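Local coordinates for protein sesquisabinene B synthase 2 (Santalum album, PDB 6A2A) that probably converts farnesyl diphosphate into the sesquiterpene sesquisabinene B, as a magnesium- or manganese-dependent class I terpene synthase, at residues T80-I85 / S125-I130; G401-L406 / Y481-G486; R457-L462 / G498-W503. One frame throughout, in Å; residues are numbered along the deposited sequence.

Contact 1: residues T80-I85 / S125-I130; sequences TKLEFI and SLRFRI
Leu82 enters the hollow formed by Leu126, Arg127 and Ile130, each of its branches meeting a different partner. Its CB lies 3.9 Å from Leu126 CD2. With CG anti to the carbonyl carbon (chi1 -73°), the two methyls reach across: CD1 comes down on the backbone of the other helix, 3.7 Å from Arg127 CA, and CD2 lies 4.0 Å from Ile130 CG2, the two side chains running in opposed directions. Glu83 starts out pointing away from 125-130, yet its CG comes 3.6 Å from Leu126 CD2, where the two side chains stand nearly perpendicular. Its carboxylate is engaged by His122 through OE2, a polar bond to the same helix that carries Leu126. One turn on from Leu82, Ile85 holds CG1 between the backbone N and the carbonyl carbon (chi1 59°), and its tip, CD1, comes to rest 3.8 Å from Ile130 CG2, the methyl that Leu82 also touches. Val105 of helix 98-110 packs on both Ile85 and Ile130, so three helices share this apolar cluster; nearby, Arg129 forms salt bridges with Asp86 and Glu133. The steeply inclined axes approach to 10.3 Å and cross at 54°. These helices lie in the terpene synthase N-terminal domain, whose six-hairpin clan is consistent with an alpha-alpha barrel of helical hairpins.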
loop_
_atom_site.group_PDB
_atom_site.type_symbol
_atom_site.label_atom_id
_atom_site.label_comp_id
_atom_site.label_asym_id
_atom_site.label_seq_id
_atom_site.Cartn_x
_atom_site.Cartn_y
_atom_site.Cartn_z
ATOM N N THR A 80 30.626 -18.595 -33.436
ATOM C CA THR A 80 29.545 -17.720 -33.794
ATOM C C THR A 80 28.403 -17.939 -32.794
ATOM O O THR A 80 27.769 -17.006 -32.380
ATOM C CB THR A 80 29.110 -17.963 -35.255
ATOM O OG1 THR A 80 30.264 -17.684 -36.070
ATOM C CG2 THR A 80 27.956 -17.093 -35.669
ATOM N N LYS A 81 28.157 -19.187 -32.397
ATOM C CA LYS A 81 27.108 -19.450 -31.434
ATOM C C LYS A 81 27.505 -18.848 -30.071
ATOM O O LYS A 81 26.649 -18.290 -29.421
ATOM C CB LYS A 81 26.841 -20.961 -31.338
ATOM C CG LYS A 81 25.728 -21.389 -30.381
ATOM C CD LYS A 81 24.368 -20.715 -30.600
ATOM C CE LYS A 81 23.686 -21.024 -31.920
ATOM N NZ LYS A 81 23.116 -22.384 -31.941
ATOM N N LEU A 82 28.750 -18.944 -29.661
ATOM C CA LEU A 82 29.116 -18.356 -28.324
ATOM C C LEU A 82 28.914 -16.837 -28.397
ATOM O O LEU A 82 28.447 -16.206 -27.467
ATOM C CB LEU A 82 30.555 -18.668 -27.964
ATOM C CG LEU A 82 30.886 -20.107 -27.556
ATOM C CD1 LEU A 82 32.312 -20.205 -27.159
ATOM C CD2 LEU A 82 30.008 -20.643 -26.434
ATOM N N GLU A 83 29.294 -16.238 -29.521
ATOM C CA GLU A 83 29.175 -14.815 -29.665
ATOM C C GLU A 83 27.699 -14.421 -29.608
ATOM O O GLU A 83 27.364 -13.399 -28.975
ATOM C CB GLU A 83 29.888 -14.351 -30.959
ATOM C CG GLU A 83 31.370 -14.279 -30.850
ATOM C CD GLU A 83 32.076 -14.064 -32.194
ATOM O OE1 GLU A 83 31.376 -14.167 -33.236
ATOM O OE2 GLU A 83 33.282 -13.808 -32.197
ATOM N N PHE A 84 26.778 -15.213 -30.174
ATOM C CA PHE A 84 25.425 -14.887 -30.213
ATOM C C PHE A 84 24.817 -14.975 -28.799
ATOM O O PHE A 84 24.064 -14.067 -28.404
ATOM C CB PHE A 84 24.677 -15.844 -31.138
ATOM C CG PHE A 84 23.289 -15.422 -31.495
ATOM C CD1 PHE A 84 23.076 -14.444 -32.446
ATOM C CD2 PHE A 84 22.181 -15.996 -30.889
ATOM C CE1 PHE A 84 21.800 -14.038 -32.776
ATOM C CE2 PHE A 84 20.905 -15.581 -31.226
ATOM C CZ PHE A 84 20.716 -14.606 -32.177
ATOM N N ILE A 85 25.126 -16.046 -28.075
ATOM C CA ILE A 85 24.534 -16.183 -26.708
ATOM C C ILE A 85 25.196 -15.179 -25.741
ATOM O O ILE A 85 24.535 -14.765 -24.766
ATOM C CB ILE A 85 24.610 -17.638 -26.200
ATOM C CG1 ILE A 85 26.040 -18.157 -26.126
ATOM C CG2 ILE A 85 23.723 -18.556 -27.031
ATOM C CD1 ILE A 85 26.214 -19.364 -25.246
ATOM N N SER A 125 39.326 -17.224 -25.076
ATOM C CA SER A 125 38.943 -16.370 -23.923
ATOM C C SER A 125 37.434 -16.418 -23.771
ATOM O O SER A 125 36.893 -16.634 -22.662
ATOM C CB SER A 125 39.422 -14.933 -24.149
ATOM O OG SER A 125 40.832 -14.752 -24.127
ATOM N N LEU A 126 36.711 -16.112 -24.853
ATOM C CA LEU A 126 35.270 -16.176 -24.851
ATOM C C LEU A 126 34.785 -17.572 -24.407
ATOM O O LEU A 126 33.885 -17.706 -23.582
ATOM C CB LEU A 126 34.699 -15.789 -26.214
ATOM C CG LEU A 126 33.186 -15.718 -26.287
ATOM C CD1 LEU A 126 32.637 -14.611 -25.368
ATOM C CD2 LEU A 126 32.693 -15.477 -27.682
ATOM N N ARG A 127 35.369 -18.623 -24.951
ATOM C CA ARG A 127 34.938 -19.941 -24.562
ATOM C C ARG A 127 35.180 -20.160 -23.055
ATOM O O ARG A 127 34.296 -20.695 -22.380
ATOM C CB ARG A 127 35.725 -20.975 -25.386
ATOM C CG ARG A 127 35.288 -22.414 -25.144
ATOM C CD ARG A 127 36.183 -23.369 -25.928
ATOM N NE ARG A 127 35.905 -24.745 -25.502
ATOM C CZ ARG A 127 36.594 -25.395 -24.585
ATOM N NH1 ARG A 127 37.537 -24.793 -23.880
ATOM N NH2 ARG A 127 36.336 -26.677 -24.386
ATOM N N PHE A 128 36.354 -19.804 -22.582
ATOM C CA PHE A 128 36.710 -19.913 -21.183
ATOM C C PHE A 128 35.649 -19.217 -20.330
ATOM O O PHE A 128 35.118 -19.779 -19.325
ATOM C CB PHE A 128 38.088 -19.323 -20.919
ATOM C CG PHE A 128 38.490 -19.254 -19.460
ATOM C CD1 PHE A 128 38.117 -18.175 -18.657
ATOM C CD2 PHE A 128 39.212 -20.279 -18.860
ATOM C CE1 PHE A 128 38.485 -18.122 -17.325
ATOM C CE2 PHE A 128 39.559 -20.234 -17.521
ATOM C CZ PHE A 128 39.197 -19.147 -16.750
ATOM N N ARG A 129 35.305 -18.009 -20.744
ATOM C CA ARG A 129 34.353 -17.228 -19.916
ATOM C C ARG A 129 32.942 -17.804 -19.951
ATOM O O ARG A 129 32.318 -17.938 -18.873
ATOM C CB ARG A 129 34.350 -15.751 -20.318
ATOM C CG ARG A 129 33.270 -14.950 -19.595
ATOM C CD ARG A 129 33.511 -13.447 -19.689
ATOM N NE ARG A 129 33.346 -12.949 -21.065
ATOM C CZ ARG A 129 32.220 -12.759 -21.692
ATOM N NH1 ARG A 129 31.053 -13.015 -21.113
ATOM N NH2 ARG A 129 32.251 -12.284 -22.949
ATOM N N ILE A 130 32.388 -18.097 -21.128
ATOM C CA ILE A 130 31.035 -18.532 -21.261
ATOM C C ILE A 130 30.877 -19.880 -20.560
ATOM O O ILE A 130 29.842 -20.143 -19.956
ATOM C CB ILE A 130 30.569 -18.626 -22.730
ATOM C CG1 ILE A 130 30.717 -17.300 -23.488
ATOM C CG2 ILE A 130 29.143 -19.125 -22.795
ATOM C CD1 ILE A 130 29.701 -16.262 -23.114
#

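Contact 2: residues G401-L406 / Y481-G486; sequences GHKPTL and YMNEAG
Leu406 N donates to Glu484 OE1 at 2.8 Å, the single direct hydrogen bond between 401-406 and 481-486. The N-H...O angle is 149°, and the donor reaches the oxygen on its anti side, 19° out of the carboxylate plane. Leu406 is the first residue of helix 406-416, so the bond places a carboxylate against a helix N terminus, where the helix dipole would be expected to favour negative charge. Thr405, the N-cap, lies beside the same group: its CB is 3.5 Å from Glu484 OE1 and its CG2 faces the Glu484 chain. With chi1 at 52°, OG1 is left to cap a backbone N of the first turn, while Glu408 OE1 bonds back to Thr405 N in the manner of a capping box.

A second, water-mediated link lies further back. The water donates to Pro404 O at 2.9 Å and accepts from Asn483 ND2 at the same distance. That amide nitrogen also bonds Asn474, and Gln479 holds Asn483 OD1, which together fix the turn of the amide. The aliphatic part of Lys403 crosses it at about a right angle, CD 3.7 Å from ND2. Leu406 CD2 lies 4.2 Å from Tyr481 CD1, an apolar contact. The Leu406 side chain is about 11 Å from that of Glu394, a magnesium ligand on helix 377-400, though this chain holds no metal. The loop passes from that helix to 406-416 against the C-terminal end of helix 477-485, with Leu406 and Tyr481 both leaning on helix 489-510, where His495 stacks on the tyrosine ring.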
loop_
_atom_site.group_PDB
_atom_site.type_symbol
_atom_site.label_atom_id
_atom_site.label_comp_id
_atom_site.label_asym_id
_atom_site.label_seq_id
_atom_site.Cartn_x
_atom_site.Cartn_y
_atom_site.Cartn_z
ATOM N N GLY A 401 37.453 7.842 19.663
ATOM C CA GLY A 401 38.658 7.966 18.848
ATOM C C GLY A 401 39.388 6.644 18.604
ATOM O O GLY A 401 40.581 6.660 18.317
ATOM N N HIS A 402 38.711 5.508 18.691
ATOM C CA HIS A 402 39.313 4.192 18.357
ATOM C C HIS A 402 39.664 4.138 16.867
ATOM O O HIS A 402 38.904 4.620 16.024
ATOM C CB HIS A 402 38.359 3.047 18.722
ATOM C CG HIS A 402 38.925 1.668 18.595
ATOM N ND1 HIS A 402 40.043 1.248 19.286
ATOM C CD2 HIS A 402 38.484 0.583 17.912
ATOM C CE1 HIS A 402 40.303 -0.021 18.983
ATOM N NE2 HIS A 402 39.341 -0.465 18.148
ATOM N N LYS A 403 40.821 3.547 16.583
ATOM C CA LYS A 403 41.327 3.341 15.246
ATOM C C LYS A 403 41.399 1.830 15.015
ATOM O O LYS A 403 42.390 1.205 15.302
ATOM C CB LYS A 403 42.702 4.008 15.107
ATOM C CG LYS A 403 42.665 5.530 15.082
ATOM C CD LYS A 403 44.005 6.196 14.833
ATOM C CE LYS A 403 43.857 7.670 14.506
ATOM N NZ LYS A 403 44.863 8.506 15.202
ATOM N N PRO A 404 40.307 1.225 14.521
ATOM C CA PRO A 404 40.316 -0.220 14.387
ATOM C C PRO A 404 41.275 -0.662 13.274
ATOM O O PRO A 404 41.624 0.104 12.390
ATOM C CB PRO A 404 38.868 -0.573 14.010
ATOM C CG PRO A 404 38.428 0.638 13.251
ATOM C CD PRO A 404 39.060 1.788 14.018
ATOM N N THR A 405 41.731 -1.903 13.373
ATOM C CA THR A 405 42.425 -2.533 12.296
ATOM C C THR A 405 41.448 -2.743 11.144
ATOM O O THR A 405 40.219 -2.778 11.384
ATOM C CB THR A 405 42.939 -3.928 12.654
ATOM O OG1 THR A 405 41.867 -4.694 13.188
ATOM C CG2 THR A 405 44.062 -3.904 13.673
ATOM N N LEU A 406 41.978 -3.001 9.971
ATOM C CA LEU A 406 41.080 -3.325 8.855
ATOM C C LEU A 406 40.228 -4.546 9.193
ATOM O O LEU A 406 39.012 -4.546 8.944
ATOM C CB LEU A 406 41.875 -3.570 7.577
ATOM C CG LEU A 406 41.018 -3.905 6.370
ATOM C CD1 LEU A 406 40.148 -2.690 6.011
ATOM C CD2 LEU A 406 41.853 -4.326 5.197
ATOM N N TYR A 481 43.433 0.533 6.967
ATOM C CA TYR A 481 44.614 -0.161 6.532
ATOM C C TYR A 481 45.822 0.764 6.597
ATOM O O TYR A 481 46.861 0.354 6.990
ATOM C CB TYR A 481 44.464 -0.740 5.153
ATOM C CG TYR A 481 45.641 -1.566 4.750
ATOM C CD1 TYR A 481 45.806 -2.828 5.221
ATOM C CD2 TYR A 481 46.595 -1.060 3.916
ATOM C CE1 TYR A 481 46.885 -3.578 4.864
ATOM C CE2 TYR A 481 47.685 -1.798 3.552
ATOM C CZ TYR A 481 47.821 -3.053 4.025
ATOM O OH TYR A 481 48.887 -3.774 3.658
ATOM N N MET A 482 45.641 2.025 6.242
ATOM C CA MET A 482 46.689 3.010 6.351
ATOM C C MET A 482 47.157 3.104 7.787
ATOM O O MET A 482 48.332 3.112 8.043
ATOM C CB MET A 482 46.193 4.364 5.947
ATOM C CG MET A 482 46.128 4.543 4.491
ATOM S SD MET A 482 45.432 6.108 4.109
ATOM C CE MET A 482 46.819 7.174 4.476
ATOM N N ASN A 483 46.231 3.144 8.730
ATOM C CA ASN A 483 46.576 3.247 10.112
ATOM C C ASN A 483 47.318 2.056 10.636
ATOM O O ASN A 483 48.106 2.178 11.521
ATOM C CB ASN A 483 45.341 3.438 10.972
ATOM C CG ASN A 483 44.686 4.771 10.767
ATOM O OD1 ASN A 483 45.182 5.615 10.074
ATOM N ND2 ASN A 483 43.542 4.938 11.348
ATOM N N GLU A 484 46.997 0.890 10.136
ATOM C CA GLU A 484 47.622 -0.293 10.595
ATOM C C GLU A 484 49.070 -0.376 10.239
ATOM O O GLU A 484 49.941 -0.387 11.085
ATOM C CB GLU A 484 47.022 -1.481 9.858
ATOM C CG GLU A 484 45.857 -2.162 10.510
ATOM C CD GLU A 484 45.671 -3.561 10.022
ATOM O OE1 GLU A 484 44.603 -3.922 9.550
ATOM O OE2 GLU A 484 46.633 -4.311 10.119
ATOM N N ALA A 485 49.228 -0.599 8.952
ATOM C CA ALA A 485 50.485 -0.864 8.333
ATOM C C ALA A 485 51.368 0.334 8.195
ATOM O O ALA A 485 52.505 0.186 7.882
ATOM C CB ALA A 485 50.224 -1.502 6.973
ATOM N N GLY A 486 50.836 1.524 8.399
ATOM C CA GLY A 486 51.576 2.733 8.174
ATOM C C GLY A 486 51.760 2.922 6.677
ATOM O O GLY A 486 52.737 3.460 6.216
HETATM O O HOH W 1 41.477 2.967 11.860
#

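Contact 3: residues R457-L462 / G498-W503; sequences RIINDL and GLVRMW
The side chains of Ile458 and Val500 lie alongside one another, running in opposed directions, with CG2 of Ile458 3.6 Å from CG2 of Val500. That valine methyl is the hub of the interface. With CG1 anti to the backbone N (chi1 165°), CG2 falls anti to the carbonyl carbon and also meets Leu462 CD1 at 3.8 Å, one turn beyond Ile458, and more loosely Ile459 CG1 at 4.3 Å. Ile458 turns its longer branch across the Leu499 side chain at about a right angle, CD1 equally far, 4.1 Å, from Leu499 CB and Leu499 CD1. The helices run nearly antiparallel, 153° between their directions, with axes 10.2 Å apart.

They belong to the helical bundle of the class I terpene synthase fold. Asn460, a ligand of the second magnesium, which is not bound to this chain here, opens the NSE/DTE metal-binding motif and takes no part in the contact with 498-503; Ile458 and Leu462 point toward that segment, and Ile459 reaches it by its end. Asp461, next in the motif, is gripped at both oxygens. Its OD1 receives Arg457 NH1 at 3.0 Å in a salt bridge, through the syn lone pair, with an N-H...O angle of 159° and the oxygen in the guanidinium plane; OD2 is bonded by Ser477 and Tyr409. Arg457 NE is tied to Ala413 O of helix 406-416. Round the apolar interface, His533 of helix 521-535 touches both Ile459 and Val500, while Leu410 packs on Ile458.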
loop_
_atom_site.group_PDB
_atom_site.type_symbol
_atom_site.label_atom_id
_atom_site.label_comp_id
_atom_site.label_asym_id
_atom_site.label_seq_id
_atom_site.Cartn_x
_atom_site.Cartn_y
_atom_site.Cartn_z
ATOM N N ARG A 457 30.723 -3.715 1.156
ATOM C CA ARG A 457 31.340 -2.766 2.060
ATOM C C ARG A 457 32.639 -2.198 1.484
ATOM O O ARG A 457 32.777 -0.970 1.395
ATOM C CB ARG A 457 31.591 -3.390 3.436
ATOM C CG ARG A 457 32.477 -2.562 4.343
ATOM C CD ARG A 457 32.175 -1.128 4.603
ATOM N NE ARG A 457 30.865 -0.899 5.216
ATOM C CZ ARG A 457 30.261 0.259 5.343
ATOM N NH1 ARG A 457 30.712 1.339 4.714
ATOM N NH2 ARG A 457 29.124 0.314 6.035
ATOM N N ILE A 458 33.550 -3.017 1.029
ATOM C CA ILE A 458 34.816 -2.495 0.553
ATOM C C ILE A 458 34.620 -1.680 -0.728
ATOM O O ILE A 458 35.270 -0.604 -0.914
ATOM C CB ILE A 458 35.830 -3.624 0.355
ATOM C CG1 ILE A 458 36.290 -4.141 1.718
ATOM C CG2 ILE A 458 36.967 -3.125 -0.504
ATOM C CD1 ILE A 458 37.221 -5.337 1.609
ATOM N N ILE A 459 33.722 -2.120 -1.584
ATOM C CA ILE A 459 33.453 -1.398 -2.811
ATOM C C ILE A 459 32.912 0.010 -2.503
ATOM O O ILE A 459 33.348 0.965 -3.048
ATOM C CB ILE A 459 32.525 -2.173 -3.746
ATOM C CG1 ILE A 459 33.220 -3.434 -4.214
ATOM C CG2 ILE A 459 32.132 -1.301 -4.909
ATOM C CD1 ILE A 459 32.341 -4.505 -4.786
ATOM N N ASN A 460 31.951 0.087 -1.604
ATOM C CA ASN A 460 31.409 1.355 -1.176
ATOM C C ASN A 460 32.535 2.247 -0.645
ATOM O O ASN A 460 32.634 3.359 -1.019
ATOM C CB ASN A 460 30.339 1.159 -0.121
ATOM C CG ASN A 460 29.603 2.431 0.238
ATOM O OD1 ASN A 460 30.152 3.344 0.713
ATOM N ND2 ASN A 460 28.333 2.425 0.045
ATOM N N ASP A 461 33.396 1.706 0.206
ATOM C CA ASP A 461 34.483 2.483 0.774
ATOM C C ASP A 461 35.481 3.012 -0.279
ATOM O O ASP A 461 36.031 4.045 -0.131
ATOM C CB ASP A 461 35.225 1.705 1.861
ATOM C CG ASP A 461 34.414 1.518 3.149
ATOM O OD1 ASP A 461 33.255 1.864 3.197
ATOM O OD2 ASP A 461 34.978 0.995 4.085
ATOM N N LEU A 462 35.700 2.239 -1.314
ATOM C CA LEU A 462 36.601 2.614 -2.381
ATOM C C LEU A 462 36.015 3.708 -3.216
ATOM O O LEU A 462 36.694 4.395 -3.881
ATOM C CB LEU A 462 36.933 1.429 -3.280
ATOM C CG LEU A 462 37.912 0.409 -2.744
ATOM C CD1 LEU A 462 37.877 -0.826 -3.575
ATOM C CD2 LEU A 462 39.314 0.942 -2.714
ATOM N N GLY A 498 42.964 -5.144 -4.122
ATOM C CA GLY A 498 43.327 -6.489 -4.167
ATOM C C GLY A 498 42.379 -7.378 -3.396
ATOM O O GLY A 498 42.137 -8.543 -3.760
ATOM N N LEU A 499 41.828 -6.842 -2.312
ATOM C CA LEU A 499 40.871 -7.619 -1.577
ATOM C C LEU A 499 39.603 -7.822 -2.388
ATOM O O LEU A 499 38.957 -8.880 -2.248
ATOM C CB LEU A 499 40.557 -6.915 -0.260
ATOM C CG LEU A 499 41.679 -6.922 0.765
ATOM C CD1 LEU A 499 41.214 -6.246 2.055
ATOM C CD2 LEU A 499 42.174 -8.337 1.043
ATOM N N VAL A 500 39.201 -6.817 -3.159
ATOM C CA VAL A 500 38.026 -6.968 -3.996
ATOM C C VAL A 500 38.257 -8.125 -4.958
ATOM O O VAL A 500 37.371 -8.938 -5.186
ATOM C CB VAL A 500 37.731 -5.674 -4.735
ATOM C CG1 VAL A 500 36.761 -5.867 -5.873
ATOM C CG2 VAL A 500 37.295 -4.603 -3.750
ATOM N N ARG A 501 39.462 -8.156 -5.581
ATOM C CA ARG A 501 39.698 -9.225 -6.558
ATOM C C ARG A 501 39.702 -10.601 -5.881
ATOM O O ARG A 501 39.118 -11.551 -6.389
ATOM C CB ARG A 501 41.006 -9.008 -7.321
ATOM C CG ARG A 501 40.945 -7.764 -8.196
ATOM C CD ARG A 501 42.143 -7.625 -9.152
ATOM N NE ARG A 501 43.368 -7.557 -8.409
ATOM C CZ ARG A 501 43.946 -6.427 -7.996
ATOM N NH1 ARG A 501 43.413 -5.252 -8.264
ATOM N NH2 ARG A 501 45.081 -6.480 -7.323
ATOM N N MET A 502 40.304 -10.666 -4.705
ATOM C CA MET A 502 40.336 -11.935 -3.923
ATOM C C MET A 502 38.922 -12.425 -3.589
ATOM O O MET A 502 38.594 -13.584 -3.741
ATOM C CB MET A 502 41.137 -11.715 -2.636
ATOM C CG MET A 502 41.219 -12.957 -1.749
ATOM S SD MET A 502 39.907 -13.168 -0.492
ATOM C CE MET A 502 40.244 -11.708 0.476
ATOM N N TRP A 503 38.075 -11.563 -3.028
ATOM C CA TRP A 503 36.740 -12.029 -2.614
ATOM C C TRP A 503 35.887 -12.390 -3.822
ATOM O O TRP A 503 35.113 -13.314 -3.766
ATOM C CB TRP A 503 36.072 -10.986 -1.716
ATOM C CG TRP A 503 36.554 -10.924 -0.304
ATOM C CD1 TRP A 503 37.220 -9.911 0.309
ATOM C CD2 TRP A 503 36.384 -11.947 0.690
ATOM N NE1 TRP A 503 37.518 -10.242 1.617
ATOM C CE2 TRP A 503 37.003 -11.477 1.870
ATOM C CE3 TRP A 503 35.827 -13.220 0.667
ATOM C CZ2 TRP A 503 37.032 -12.238 3.031
ATOM C CZ3 TRP A 503 35.912 -13.994 1.806
ATOM C CH2 TRP A 503 36.454 -13.478 2.963
#

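From the N terminus, contact 1 closes first, joining helices 78-90 and 121-133 across 39 intervening residues within the N-terminal domain, before either of the others opens. In the metal-binding domain the segments alternate: 401-406, 457-462, 481-486, 498-503. Contacts 2 and 3 therefore cross: contact 3 opens inside the 74-residue loop of contact 2 and closes its own 35-residue loop after contact 2 has closed. Their centres are about 17 Å apart. Contact 2 ties the start of helix 406-416 to helix 477-485; Leu406 CD2, 3.7 Å from Leu499 CD1, touches helix 489-510, which contact 3 joins to 447-462. Contact 1 stays separate, its nearest atoms about 13 Å from contact 3.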